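Local coordinates for oxidoreductase, 2OG-Fe oxygenase family protein, putative, expressed (Oryza sativa subsp. japonica, PDB 5XOI) that probably acts as an iron(II)- and 2-oxoglutarate-dependent dioxygenase of the AlkB family, the chain being the catalytic oxygenase part of a longer protein, at residues H22-Q33 and W212-R220; L35-Y43 and R75-P83. One frame throughout, in Å; residues are numbered along the deposited sequence.

Contact 1: H22-Q33 and W212-R220; sequences HDDQVDIIRRCQ and WLTDEAKLR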
ATOM      1  N   HIS A  22      -3.033 -15.410  -8.945  1.00 25.98           N
ATOM      2  CA  HIS A  22      -2.874 -16.474  -7.952  1.00 22.45           C
ATOM      3  C   HIS A  22      -1.417 -16.657  -7.547  1.00 22.62           C
ATOM      4  O   HIS A  22      -1.057 -16.536  -6.364  1.00 20.34           O
ATOM      5  CB  HIS A  22      -3.439 -17.785  -8.535  1.00 21.72           C
ATOM      6  CG  HIS A  22      -3.194 -19.005  -7.690  1.00 24.76           C
ATOM      7  ND1 HIS A  22      -4.218 -19.814  -7.239  1.00 29.96           N
ATOM      8  CD2 HIS A  22      -2.047 -19.577  -7.250  1.00 29.38           C
ATOM      9  CE1 HIS A  22      -3.713 -20.816  -6.539  1.00 27.55           C
ATOM     10  NE2 HIS A  22      -2.398 -20.692  -6.524  1.00 29.07           N
ATOM     11  N   ASP A  23      -0.569 -16.997  -8.521  1.00 18.88           N
ATOM     12  CA  ASP A  23       0.811 -17.343  -8.202  1.00 24.98           C
ATOM     13  C   ASP A  23       1.586 -16.122  -7.729  1.00 21.79           C
ATOM     14  O   ASP A  23       2.551 -16.260  -6.970  1.00 25.09           O
ATOM     15  CB  ASP A  23       1.494 -17.979  -9.418  1.00 29.20           C
ATOM     16  CG  ASP A  23       1.242 -19.485  -9.518  1.00 28.35           C
ATOM     17  OD1 ASP A  23       0.830 -20.098  -8.510  1.00 29.31           O
ATOM     18  OD2 ASP A  23       1.465 -20.064 -10.606  1.00 31.09           O
ATOM     19  N   ASP A  24       1.177 -14.928  -8.164  1.00 25.38           N
ATOM     20  CA  ASP A  24       1.842 -13.712  -7.715  1.00 20.06           C
ATOM     21  C   ASP A  24       1.567 -13.439  -6.245  1.00 22.67           C
ATOM     22  O   ASP A  24       2.471 -13.013  -5.521  1.00 21.83           O
ATOM     23  CB  ASP A  24       1.408 -12.522  -8.560  1.00 23.40           C
ATOM     24  CG  ASP A  24       1.914 -12.620  -9.976  1.00 30.00           C
ATOM     25  OD1 ASP A  24       2.940 -13.310 -10.181  1.00 33.45           O
ATOM     26  OD2 ASP A  24       1.295 -12.017 -10.872  1.00 32.00           O
ATOM     27  N   GLN A  25       0.326 -13.652  -5.793  1.00 20.26           N
ATOM     28  CA  GLN A  25       0.024 -13.500  -4.369  1.00 22.31           C
ATOM     29  C   GLN A  25       0.851 -14.473  -3.541  1.00 19.57           C
ATOM     30  O   GLN A  25       1.431 -14.107  -2.510  1.00 19.81           O
ATOM     31  CB  GLN A  25      -1.470 -13.720  -4.116  1.00 18.87           C
ATOM     32  CG  GLN A  25      -2.376 -12.606  -4.608  1.00 21.47           C
ATOM     33  CD  GLN A  25      -3.804 -12.766  -4.122  1.00 28.16           C
ATOM     34  OE1 GLN A  25      -4.063 -12.829  -2.915  1.00 24.86           O
ATOM     35  NE2 GLN A  25      -4.743 -12.834  -5.061  1.00 27.03           N
ATOM     36  N   VAL A  26       0.919 -15.729  -3.978  1.00 17.76           N
ATOM     37  CA  VAL A  26       1.738 -16.695  -3.253  1.00 22.06           C
ATOM     38  C   VAL A  26       3.194 -16.259  -3.255  1.00 20.41           C
ATOM     39  O   VAL A  26       3.876 -16.309  -2.223  1.00 20.80           O
ATOM     40  CB  VAL A  26       1.566 -18.096  -3.855  1.00 21.00           C
ATOM     41  CG1 VAL A  26       2.475 -19.091  -3.137  1.00 22.36           C
ATOM     42  CG2 VAL A  26       0.115 -18.510  -3.769  1.00 16.45           C
ATOM     43  N   ASP A  27       3.684 -15.809  -4.410  1.00 18.85           N
ATOM     44  CA  ASP A  27       5.077 -15.401  -4.522  1.00 23.97           C
ATOM     45  C   ASP A  27       5.362 -14.192  -3.644  1.00 15.71           C
ATOM     46  O   ASP A  27       6.430 -14.105  -3.028  1.00 22.34           O
ATOM     47  CB  ASP A  27       5.403 -15.097  -5.986  1.00 25.91           C
ATOM     48  CG  ASP A  27       6.862 -14.763  -6.210  1.00 32.44           C
ATOM     49  OD1 ASP A  27       7.735 -15.453  -5.648  1.00 37.00           O
ATOM     50  OD2 ASP A  27       7.132 -13.816  -6.978  1.00 37.22           O
ATOM     51  N   ILE A  28       4.410 -13.257  -3.572  1.00 16.91           N
ATOM     52  CA  ILE A  28       4.607 -12.051  -2.772  1.00 19.60           C
ATOM     53  C   ILE A  28       4.696 -12.410  -1.295  1.00 20.48           C
ATOM     54  O   ILE A  28       5.579 -11.927  -0.582  1.00 19.14           O
ATOM     55  CB  ILE A  28       3.489 -11.026  -3.040  1.00 18.18           C
ATOM     56  CG1 ILE A  28       3.655 -10.399  -4.427  1.00 21.43           C
ATOM     57  CG2 ILE A  28       3.509  -9.931  -1.978  1.00 21.24           C
ATOM     58  CD1 ILE A  28       2.380  -9.789  -4.963  1.00 23.71           C
ATOM     59  N   ILE A  29       3.794 -13.281  -0.825  1.00 19.22           N
ATOM     60  CA  ILE A  29       3.834 -13.737   0.565  1.00 18.41           C
ATOM     61  C   ILE A  29       5.144 -14.452   0.851  1.00 21.77           C
ATOM     62  O   ILE A  29       5.812 -14.182   1.854  1.00 16.40           O
ATOM     63  CB  ILE A  29       2.635 -14.656   0.874  1.00 15.61           C
ATOM     64  CG1 ILE A  29       1.297 -13.922   0.693  1.00 21.04           C
ATOM     65  CG2 ILE A  29       2.784 -15.270   2.286  1.00 15.95           C
ATOM     66  CD1 ILE A  29       1.048 -12.829   1.703  1.00 29.89           C
ATOM     67  N   ARG A  30       5.527 -15.394  -0.020  1.00 17.23           N
ATOM     68  CA  ARG A  30       6.734 -16.171   0.241  1.00 19.58           C
ATOM     69  C   ARG A  30       7.971 -15.275   0.290  1.00 19.21           C
ATOM     70  O   ARG A  30       8.813 -15.428   1.180  1.00 23.80           O
ATOM     71  CB  ARG A  30       6.879 -17.272  -0.812  1.00 23.08           C
ATOM     72  CG  ARG A  30       5.943 -18.453  -0.566  1.00 23.21           C
ATOM     73  CD  ARG A  30       6.163 -19.564  -1.594  1.00 29.03           C
ATOM     74  NE  ARG A  30       5.294 -20.714  -1.361  1.00 31.95           N
ATOM     75  CZ  ARG A  30       4.887 -21.541  -2.320  1.00 39.40           C
ATOM     76  NH1 ARG A  30       5.263 -21.338  -3.578  1.00 32.61           N
ATOM     77  NH2 ARG A  30       4.097 -22.566  -2.029  1.00 44.66           N
ATOM     78  N   ARG A  31       8.081 -14.309  -0.629  1.00 22.57           N
ATOM     79  CA  ARG A  31       9.227 -13.396  -0.593  1.00 21.36           C
ATOM     80  C   ARG A  31       9.228 -12.548   0.675  1.00 21.50           C
ATOM     81  O   ARG A  31      10.280 -12.331   1.284  1.00 21.45           O
ATOM     82  CB  ARG A  31       9.232 -12.491  -1.820  1.00 24.03           C
ATOM     83  CG  ARG A  31       9.598 -13.195  -3.116  1.00 30.31           C
ATOM     84  CD  ARG A  31       9.408 -12.252  -4.286  1.00 35.00           C
ATOM     85  NE  ARG A  31       9.691 -12.883  -5.571  1.00 40.25           N
ATOM     86  CZ  ARG A  31      10.842 -12.756  -6.220  1.00 40.46           C
ATOM     87  NH1 ARG A  31      11.821 -12.025  -5.698  1.00 39.02           N
ATOM     88  NH2 ARG A  31      11.015 -13.358  -7.386  1.00 48.19           N
ATOM     89  N   CYS A  32       8.055 -12.061   1.086  1.00 18.77           N
ATOM     90  CA  CYS A  32       7.972 -11.238   2.288  1.00 16.64           C
ATOM     91  C   CYS A  32       8.184 -12.060   3.554  1.00 22.89           C
ATOM     92  O   CYS A  32       8.720 -11.550   4.543  1.00 22.72           O
ATOM     93  CB  CYS A  32       6.619 -10.527   2.319  1.00 14.75           C
ATOM     94  SG  CYS A  32       6.433  -9.178   1.161  1.00 21.05           S
ATOM     95  N   GLN A  33       7.787 -13.337   3.545  1.00 20.92           N
ATOM     96  CA  GLN A  33       8.078 -14.192   4.694  1.00 21.34           C
ATOM     97  C   GLN A  33       9.580 -14.340   4.898  1.00 24.00           C
ATOM     98  O   GLN A  33      10.073 -14.270   6.029  1.00 25.41           O
ATOM     99  CB  GLN A  33       7.433 -15.566   4.508  1.00 20.44           C
ATOM    100  CG  GLN A  33       5.942 -15.570   4.726  1.00 19.18           C
ATOM    101  CD  GLN A  33       5.314 -16.885   4.339  1.00 23.93           C
ATOM    102  OE1 GLN A  33       5.818 -17.591   3.460  1.00 24.74           O
ATOM    103  NE2 GLN A  33       4.204 -17.220   4.979  1.00 22.23           N
ATOM    104  N   TRP A 212      -7.255 -20.967  -0.314  1.00 21.48           N
ATOM    105  CA  TRP A 212      -6.141 -21.420  -1.144  1.00 22.22           C
ATOM    106  C   TRP A 212      -4.869 -20.639  -0.837  1.00 21.40           C
ATOM    107  O   TRP A 212      -3.770 -21.204  -0.860  1.00 22.75           O
ATOM    108  CB  TRP A 212      -6.503 -21.309  -2.628  1.00 23.86           C
ATOM    109  CG  TRP A 212      -6.778 -19.911  -3.084  1.00 19.55           C
ATOM    110  CD1 TRP A 212      -7.994 -19.308  -3.181  1.00 19.74           C
ATOM    111  CD2 TRP A 212      -5.812 -18.942  -3.515  1.00 21.68           C
ATOM    112  NE1 TRP A 212      -7.850 -18.021  -3.644  1.00 24.37           N
ATOM    113  CE2 TRP A 212      -6.519 -17.773  -3.860  1.00 21.49           C
ATOM    114  CE3 TRP A 212      -4.419 -18.956  -3.654  1.00 23.44           C
ATOM    115  CZ2 TRP A 212      -5.881 -16.621  -4.313  1.00 27.38           C
ATOM    116  CZ3 TRP A 212      -3.788 -17.812  -4.115  1.00 25.89           C
ATOM    117  CH2 TRP A 212      -4.523 -16.662  -4.439  1.00 25.61           C
ATOM    118  N   LEU A 213      -4.995 -19.349  -0.522  1.00 18.68           N
ATOM    119  CA  LEU A 213      -3.806 -18.558  -0.222  1.00 20.66           C
ATOM    120  C   LEU A 213      -3.240 -18.909   1.148  1.00 23.07           C
ATOM    121  O   LEU A 213      -2.022 -19.069   1.304  1.00 25.12           O
ATOM    122  CB  LEU A 213      -4.143 -17.070  -0.299  1.00 21.92           C
ATOM    123  CG  LEU A 213      -2.960 -16.139  -0.032  1.00 23.22           C
ATOM    124  CD1 LEU A 213      -1.848 -16.423  -1.038  1.00 24.09           C
ATOM    125  CD2 LEU A 213      -3.398 -14.676  -0.078  1.00 18.82           C
ATOM    126  N   THR A 214      -4.108 -19.029   2.154  1.00 17.87           N
ATOM    127  CA  THR A 214      -3.650 -19.455   3.472  1.00 19.32           C
ATOM    128  C   THR A 214      -2.934 -20.792   3.386  1.00 20.35           C
ATOM    129  O   THR A 214      -1.889 -20.991   4.021  1.00 23.42           O
ATOM    130  CB  THR A 214      -4.845 -19.553   4.421  1.00 26.21           C
ATOM    131  OG1 THR A 214      -5.439 -18.256   4.566  1.00 28.91           O
ATOM    132  CG2 THR A 214      -4.406 -20.072   5.782  1.00 30.51           C
ATOM    133  N   ASP A 215      -3.466 -21.706   2.568  1.00 16.15           N
ATOM    134  CA  ASP A 215      -2.930 -23.061   2.464  1.00 21.01           C
ATOM    135  C   ASP A 215      -1.637 -23.093   1.662  1.00 24.57           C
ATOM    136  O   ASP A 215      -0.658 -23.723   2.073  1.00 27.92           O
ATOM    137  CB  ASP A 215      -3.961 -23.983   1.812  1.00 26.07           C
ATOM    138  CG  ASP A 215      -4.967 -24.544   2.800  1.00 43.31           C
ATOM    139  OD1 ASP A 215      -4.950 -24.140   3.984  1.00 48.65           O
ATOM    140  OD2 ASP A 215      -5.783 -25.391   2.381  1.00 47.41           O
ATOM    141  N   GLU A 216      -1.622 -22.453   0.491  1.00 19.89           N
ATOM    142  CA  GLU A 216      -0.451 -22.570  -0.370  1.00 21.21           C
ATOM    143  C   GLU A 216       0.707 -21.725   0.140  1.00 22.77           C
ATOM    144  O   GLU A 216       1.865 -22.152   0.073  1.00 25.94           O
ATOM    145  CB  GLU A 216      -0.812 -22.189  -1.804  1.00 21.63           C
ATOM    146  CG  GLU A 216      -1.813 -23.144  -2.445  1.00 28.28           C
ATOM    147  CD  GLU A 216      -2.126 -22.787  -3.881  1.00 33.75           C
ATOM    148  OE1 GLU A 216      -1.299 -22.085  -4.508  1.00 27.36           O
ATOM    149  OE2 GLU A 216      -3.194 -23.216  -4.380  1.00 39.61           O
ATOM    150  N   ALA A 217       0.421 -20.534   0.663  1.00 21.12           N
ATOM    151  CA  ALA A 217       1.457 -19.625   1.141  1.00 20.44           C
ATOM    152  C   ALA A 217       1.761 -19.785   2.625  1.00 24.93           C
ATOM    153  O   ALA A 217       2.679 -19.122   3.123  1.00 26.67           O
ATOM    154  CB  ALA A 217       1.057 -18.169   0.862  1.00 18.99           C
ATOM    155  N   LYS A 218       1.032 -20.648   3.331  1.00 22.16           N
ATOM    156  CA  LYS A 218       1.168 -20.806   4.784  1.00 28.44           C
ATOM    157  C   LYS A 218       1.088 -19.452   5.491  1.00 27.85           C
ATOM    158  O   LYS A 218       1.941 -19.088   6.311  1.00 22.67           O
ATOM    159  CB  LYS A 218       2.465 -21.543   5.140  1.00 37.32           C
ATOM    160  CG  LYS A 218       2.555 -22.962   4.576  1.00 38.04           C
ATOM    161  CD  LYS A 218       1.286 -23.762   4.877  1.00 41.47           C
ATOM    162  CE  LYS A 218       1.267 -25.095   4.132  1.00 41.76           C
ATOM    163  NZ  LYS A 218      -0.122 -25.638   3.982  1.00 41.25           N
ATOM    164  N   LEU A 219       0.035 -18.706   5.166  1.00 23.55           N
ATOM    165  CA  LEU A 219      -0.148 -17.351   5.670  1.00 20.13           C
ATOM    166  C   LEU A 219      -0.720 -17.370   7.082  1.00 20.30           C
ATOM    167  O   LEU A 219      -1.731 -18.027   7.339  1.00 27.65           O
ATOM    168  CB  LEU A 219      -1.092 -16.576   4.749  1.00 23.74           C
ATOM    169  CG  LEU A 219      -0.824 -15.122   4.368  1.00 33.48           C
ATOM    170  CD1 LEU A 219      -2.163 -14.415   4.225  1.00 30.16           C
ATOM    171  CD2 LEU A 219       0.070 -14.398   5.367  1.00 23.48           C
ATOM    172  N   ARG A 220      -0.094 -16.621   7.986  1.00 17.61           N
ATOM    173  CA  ARG A 220      -0.609 -16.495   9.343  1.00 17.71           C
ATOM    174  C   ARG A 220      -1.837 -15.586   9.360  1.00 18.40           C
ATOM    175  O   ARG A 220      -2.046 -14.803   8.430  1.00 16.38           O
ATOM    176  CB  ARG A 220       0.465 -15.929  10.261  1.00 18.65           C
ATOM    177  CG  ARG A 220       0.934 -14.567   9.844  1.00 20.92           C
ATOM    178  CD  ARG A 220       2.164 -14.150  10.639  1.00 32.84           C
ATOM    179  NE  ARG A 220       1.860 -13.951  12.053  1.00 34.93           N
ATOM    180  CZ  ARG A 220       2.644 -13.284  12.892  1.00 36.81           C
ATOM    181  NH1 ARG A 220       3.776 -12.754  12.452  1.00 27.90           N
ATOM    182  NH2 ARG A 220       2.296 -13.148  14.167  1.00 35.77           N
TER
HETATM  183  O   HOH W   1       2.900 -15.938   7.387  1.00 28.28           O

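Contact 2: L35-Y43 and R75-P83; sequences LGIGSGGFY and RPFDGAQPP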
ATOM      1  N   LEU A  35      12.205 -12.382   3.449  1.00 25.64           N
ATOM      2  CA  LEU A  35      12.803 -11.082   3.741  1.00 25.54           C
ATOM      3  C   LEU A  35      12.427 -10.599   5.133  1.00 27.53           C
ATOM      4  O   LEU A  35      13.231  -9.925   5.796  1.00 21.73           O
ATOM      5  CB  LEU A  35      12.372 -10.058   2.693  1.00 24.85           C
ATOM      6  CG  LEU A  35      12.753 -10.302   1.229  1.00 27.06           C
ATOM      7  CD1 LEU A  35      12.443  -9.078   0.413  1.00 30.14           C
ATOM      8  CD2 LEU A  35      14.229 -10.659   1.097  1.00 32.38           C
ATOM      9  N   GLY A  36      11.226 -10.951   5.602  1.00 17.07           N
ATOM     10  CA  GLY A  36      10.730 -10.482   6.886  1.00 18.75           C
ATOM     11  C   GLY A  36      11.455 -11.031   8.100  1.00 17.22           C
ATOM     12  O   GLY A  36      11.410 -10.406   9.161  1.00 19.30           O
ATOM     13  N   ILE A  37      12.121 -12.186   7.973  1.00 21.27           N
ATOM     14  CA  ILE A  37      12.838 -12.769   9.105  1.00 26.06           C
ATOM     15  C   ILE A  37      14.336 -12.501   9.053  1.00 23.72           C
ATOM     16  O   ILE A  37      15.018 -12.682  10.075  1.00 26.02           O
ATOM     17  CB  ILE A  37      12.590 -14.292   9.226  1.00 30.30           C
ATOM     18  CG1 ILE A  37      12.790 -14.981   7.876  1.00 30.94           C
ATOM     19  CG2 ILE A  37      11.192 -14.576   9.756  1.00 37.75           C
ATOM     20  CD1 ILE A  37      12.411 -16.452   7.881  1.00 43.12           C
ATOM     21  N   GLY A  38      14.868 -12.064   7.915  1.00 22.14           N
ATOM     22  CA  GLY A  38      16.286 -11.799   7.778  1.00 22.15           C
ATOM     23  C   GLY A  38      16.670 -10.400   8.234  1.00 24.62           C
ATOM     24  O   GLY A  38      15.918  -9.697   8.916  1.00 25.61           O
ATOM     25  N   SER A  39      17.885 -10.006   7.853  1.00 23.94           N
ATOM     26  CA  SER A  39      18.385  -8.670   8.159  1.00 24.74           C
ATOM     27  C   SER A  39      17.483  -7.605   7.543  1.00 19.76           C
ATOM     28  O   SER A  39      17.098  -7.696   6.372  1.00 23.35           O
ATOM     29  CB  SER A  39      19.819  -8.521   7.639  1.00 32.63           C
ATOM     30  OG  SER A  39      20.366  -7.261   7.994  1.00 36.25           O
ATOM     31  N   GLY A  40      17.134  -6.596   8.334  1.00 21.72           N
ATOM     32  CA  GLY A  40      16.213  -5.592   7.841  1.00 23.61           C
ATOM     33  C   GLY A  40      14.781  -6.065   7.747  1.00 21.30           C
ATOM     34  O   GLY A  40      14.008  -5.517   6.947  1.00 18.85           O
ATOM     35  N   GLY A  41      14.404  -7.070   8.542  1.00 16.65           N
ATOM     36  CA  GLY A  41      13.064  -7.626   8.521  1.00 18.25           C
ATOM     37  C   GLY A  41      12.085  -6.860   9.392  1.00 19.95           C
ATOM     38  O   GLY A  41      12.333  -5.728   9.815  1.00 17.99           O
ATOM     39  N   PHE A  42      10.960  -7.513   9.677  1.00 18.37           N
ATOM     40  CA  PHE A  42       9.852  -6.863  10.366  1.00 16.31           C
ATOM     41  C   PHE A  42      10.245  -6.411  11.768  1.00 17.87           C
ATOM     42  O   PHE A  42      11.007  -7.083  12.475  1.00 19.00           O
ATOM     43  CB  PHE A  42       8.662  -7.817  10.459  1.00 16.54           C
ATOM     44  CG  PHE A  42       7.870  -7.926   9.180  1.00 18.27           C
ATOM     45  CD1 PHE A  42       6.948  -6.953   8.838  1.00 18.38           C
ATOM     46  CD2 PHE A  42       8.048  -8.999   8.332  1.00 19.67           C
ATOM     47  CE1 PHE A  42       6.210  -7.063   7.655  1.00 18.23           C
ATOM     48  CE2 PHE A  42       7.337  -9.105   7.156  1.00 24.21           C
ATOM     49  CZ  PHE A  42       6.412  -8.130   6.816  1.00 21.80           C
ATOM     50  N   TYR A  43       9.707  -5.263  12.175  1.00 16.23           N
ATOM     51  CA  TYR A  43       9.840  -4.798  13.553  1.00 16.18           C
ATOM     52  C   TYR A  43       8.592  -4.016  13.910  1.00 17.43           C
ATOM     53  O   TYR A  43       7.827  -3.598  13.035  1.00 16.10           O
ATOM     54  CB  TYR A  43      11.072  -3.918  13.763  1.00 19.51           C
ATOM     55  CG  TYR A  43      11.019  -2.569  13.065  1.00 22.40           C
ATOM     56  CD1 TYR A  43      11.296  -2.466  11.703  1.00 17.70           C
ATOM     57  CD2 TYR A  43      10.717  -1.396  13.771  1.00 21.72           C
ATOM     58  CE1 TYR A  43      11.273  -1.253  11.054  1.00 17.83           C
ATOM     59  CE2 TYR A  43      10.696  -0.154  13.126  1.00 17.62           C
ATOM     60  CZ  TYR A  43      10.978  -0.100  11.766  1.00 23.10           C
ATOM     61  OH  TYR A  43      10.974   1.099  11.099  1.00 24.41           O
ATOM     62  N   ARG A  75      18.119   1.399   8.464  1.00 23.94           N
ATOM     63  CA  ARG A  75      17.351   1.608   9.687  1.00 22.95           C
ATOM     64  C   ARG A  75      18.293   2.102  10.772  1.00 21.80           C
ATOM     65  O   ARG A  75      19.317   1.461  11.027  1.00 22.40           O
ATOM     66  CB  ARG A  75      16.676   0.320  10.150  1.00 21.75           C
ATOM     67  CG  ARG A  75      15.555  -0.171   9.279  1.00 24.97           C
ATOM     68  CD  ARG A  75      15.880  -1.573   8.785  1.00 30.27           C
ATOM     69  NE  ARG A  75      15.935  -2.566   9.866  1.00 22.96           N
ATOM     70  CZ  ARG A  75      14.949  -3.414  10.158  1.00 20.04           C
ATOM     71  NH1 ARG A  75      13.812  -3.387   9.473  1.00 20.59           N
ATOM     72  NH2 ARG A  75      15.107  -4.292  11.133  1.00 22.61           N
ATOM     73  N   PRO A  76      18.001   3.235  11.415  1.00 25.26           N
ATOM     74  CA  PRO A  76      18.914   3.734  12.456  1.00 26.48           C
ATOM     75  C   PRO A  76      19.096   2.785  13.627  1.00 24.78           C
ATOM     76  O   PRO A  76      20.224   2.635  14.107  1.00 28.26           O
ATOM     77  CB  PRO A  76      18.251   5.049  12.892  1.00 32.51           C
ATOM     78  CG  PRO A  76      17.492   5.491  11.713  1.00 33.79           C
ATOM     79  CD  PRO A  76      16.968   4.223  11.067  1.00 31.30           C
ATOM     80  N   PHE A  77      18.031   2.117  14.087  1.00 23.94           N
ATOM     81  CA  PHE A  77      18.119   1.404  15.361  1.00 20.72           C
ATOM     82  C   PHE A  77      19.004   0.163  15.286  1.00 24.49           C
ATOM     83  O   PHE A  77      19.587  -0.225  16.304  1.00 27.29           O
ATOM     84  CB  PHE A  77      16.720   1.038  15.867  1.00 22.15           C
ATOM     85  CG  PHE A  77      15.995   0.036  15.002  1.00 22.95           C
ATOM     86  CD1 PHE A  77      15.197   0.453  13.953  1.00 25.33           C
ATOM     87  CD2 PHE A  77      16.081  -1.321  15.275  1.00 26.26           C
ATOM     88  CE1 PHE A  77      14.522  -0.471  13.170  1.00 25.04           C
ATOM     89  CE2 PHE A  77      15.412  -2.244  14.495  1.00 26.24           C
ATOM     90  CZ  PHE A  77      14.637  -1.819  13.447  1.00 18.24           C
ATOM     91  N   ASP A  78      19.125  -0.479  14.117  1.00 29.97           N
ATOM     92  CA  ASP A  78      20.021  -1.624  14.004  1.00 24.73           C
ATOM     93  C   ASP A  78      20.989  -1.550  12.834  1.00 25.42           C
ATOM     94  O   ASP A  78      21.743  -2.506  12.620  1.00 27.71           O
ATOM     95  CB  ASP A  78      19.227  -2.949  13.951  1.00 23.70           C
ATOM     96  CG  ASP A  78      18.324  -3.085  12.716  1.00 26.94           C
ATOM     97  OD1 ASP A  78      18.309  -2.192  11.846  1.00 20.97           O
ATOM     98  OD2 ASP A  78      17.605  -4.113  12.621  1.00 23.71           O
ATOM     99  N   GLY A  79      21.015  -0.446  12.087  1.00 18.11           N
ATOM    100  CA  GLY A  79      21.946  -0.306  10.991  1.00 25.07           C
ATOM    101  C   GLY A  79      21.690  -1.174   9.775  1.00 25.79           C
ATOM    102  O   GLY A  79      22.502  -1.145   8.842  1.00 26.68           O
ATOM    103  N   ALA A  80      20.588  -1.921   9.728  1.00 20.59           N
ATOM    104  CA  ALA A  80      20.353  -2.818   8.602  1.00 21.28           C
ATOM    105  C   ALA A  80      19.956  -2.051   7.351  1.00 25.17           C
ATOM    106  O   ALA A  80      19.171  -1.101   7.403  1.00 23.49           O
ATOM    107  CB  ALA A  80      19.257  -3.827   8.939  1.00 24.40           C
ATOM    108  N   GLN A  81      20.489  -2.483   6.215  1.00 20.44           N
ATOM    109  CA  GLN A  81      19.984  -1.925   4.965  1.00 26.69           C
ATOM    110  C   GLN A  81      18.764  -2.714   4.507  1.00 23.04           C
ATOM    111  O   GLN A  81      18.751  -3.945   4.596  1.00 25.09           O
ATOM    112  CB  GLN A  81      21.057  -1.966   3.880  1.00 35.58           C
ATOM    113  CG  GLN A  81      20.589  -1.432   2.536  1.00 47.81           C
ATOM    114  CD  GLN A  81      21.708  -1.325   1.517  1.00 52.13           C
ATOM    115  OE1 GLN A  81      22.882  -1.243   1.874  1.00 48.71           O
ATOM    116  NE2 GLN A  81      21.345  -1.317   0.237  1.00 57.38           N
ATOM    117  N   PRO A  82      17.717  -2.040   4.035  1.00 19.14           N
ATOM    118  CA  PRO A  82      16.546  -2.771   3.568  1.00 21.48           C
ATOM    119  C   PRO A  82      16.873  -3.594   2.346  1.00 23.15           C
ATOM    120  O   PRO A  82      17.756  -3.227   1.540  1.00 22.88           O
ATOM    121  CB  PRO A  82      15.531  -1.655   3.250  1.00 27.01           C
ATOM    122  CG  PRO A  82      16.288  -0.364   3.339  1.00 27.32           C
ATOM    123  CD  PRO A  82      17.478  -0.596   4.166  1.00 21.65           C
ATOM    124  N   PRO A  83      16.235  -4.747   2.173  1.00 24.26           N
ATOM    125  CA  PRO A  83      16.309  -5.449   0.889  1.00 22.46           C
ATOM    126  C   PRO A  83      15.853  -4.529  -0.231  1.00 23.50           C
ATOM    127  O   PRO A  83      15.062  -3.610  -0.018  1.00 24.33           O
ATOM    128  CB  PRO A  83      15.348  -6.630   1.065  1.00 22.29           C
ATOM    129  CG  PRO A  83      15.207  -6.799   2.565  1.00 25.16           C
ATOM    130  CD  PRO A  83      15.340  -5.415   3.139  1.00 24.87           C
TER
HETATM  131  O   HOH W   2      19.602  -6.913   4.886  1.00 48.84           O
HETATM  132  O   HOH W   3      17.958  -6.417  11.098  1.00 20.13           O
HETATM  133  O   HOH W   4      13.849  -6.339  12.829  1.00 27.27           O

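Contact 1: H22-Q33 and W212-R220
His22 meets helix 211-217 with both a face and an edge of its ring. One face lies on the six-membered ring of Trp212 in an offset stack, with centroids 4.3 Å apart and planes at 17°. At the edge, His22 NE2 donates to Glu216 OE1 at 2.7 Å, on the syn side but tilted from the carboxylate plane. CG of His22 stands anti to the backbone N (chi1 173°), which carries the ring out to both partners. Stack and bond together fix its rotation.

The apolar contacts run down the middle. Val26 is a knob in the hole formed by Trp212, Leu213, Glu216 and Ala217; Val26 CG2 lies 4.0 Å from Leu213 CD1. One turn on, Ile29 CG2 touches Ala217 CB at 3.7 Å, and Ile29 CD1 reaches Leu219 CG. The short helical segments cross at -49°, their axes 9.7 Å apart at closest approach. They pack side by side at the margin of the double-stranded beta-helix core of the AlkB family; Ile29 also rests on Leu224 of strand 223-229.

Polar bonds tie down the backbone around residues 216-220. Gln33 NE2 donates to Ala217 O at 3.1 Å and weakly to Lys218 O. Water 1 joins the same nitrogen to Arg220 N. Arg30 NH2 gives a weak bond to Glu216 O, while Val26 CG1 covers one face of the Arg30 guanidinium, 3.5 Å from its plane.

Contact 2: L35-Y43 and R75-P83
Arg75 holds the type II beta turn Gly38-Gly41, just after helix 22-37, by the carbonyl of Gly41. An Asx turn at Asp78 holds Arg75 in its own segment, the loop before helix 87-106. Arg75 NH1 donates to Gly41 O at 2.8 Å, in the carbonyl plane, and NH2 adds a weak bond to the same oxygen. Arg75 also grips Asp78 side-on: Arg75 NE donates to Asp78 OD1, and Arg75 NH2 to Asp78 OD2 at 2.9 Å. The two-point grip fixes the rotation of the guanidinium. Asp78 OD1 also accepts from Ala80 N, which closes the Asx turn.

The two faces of the guanidinium are covered as well. Gly40 CA sits 3.4 Å above one face of the Arg75 group, and Phe77 CZ lies over the opposite one, toward the rim. The arginine chain bends at chi2 (121°) and chi3 (65°), which brings its end back over the glycine turn.

Phe77 also turns an edge to the face of Tyr43, with centroids 4.7 Å apart and planes at 51°. Near the far end of the contact Leu35 CD1 packs on Pro83 CB at 3.9 Å. Ala80 CB approaches Gly40 N at 3.5 Å.

Water 3 bridges Gly40 N and Asp78 OD2, and water 4 bridges Phe42 O and Arg75 NH2. Tyr43 and Pro83 lean on strand 55-59. The contact thus joins the end of helix 22-37 and its following turn to the loop before helix 87-106, at edge strand 55-59 of the larger sheet of the double-stranded beta-helix.

From the N terminus, the chain passes strands 6-10 and 13-16 and enters helix 22-37, which serves both contacts. Its first three turns form one side of contact 1, and its last turn belongs to contact 2. Contact 2 closes first, when 75-83 returns to 35-43 after strands 55-59, 63-65 and 70-72. It ties the helix end to the loop before helix 87-106. Most of the beta core follows. Contact 1 closes last, tying helix 211-217 to the N-terminal helix just before strand 223-229. The short loop of contact 2 therefore lies wholly within the long one of contact 1, without crossing. Their centres are about 21 Å apart, and Cys32 O packs on Phe42 CE2 between them.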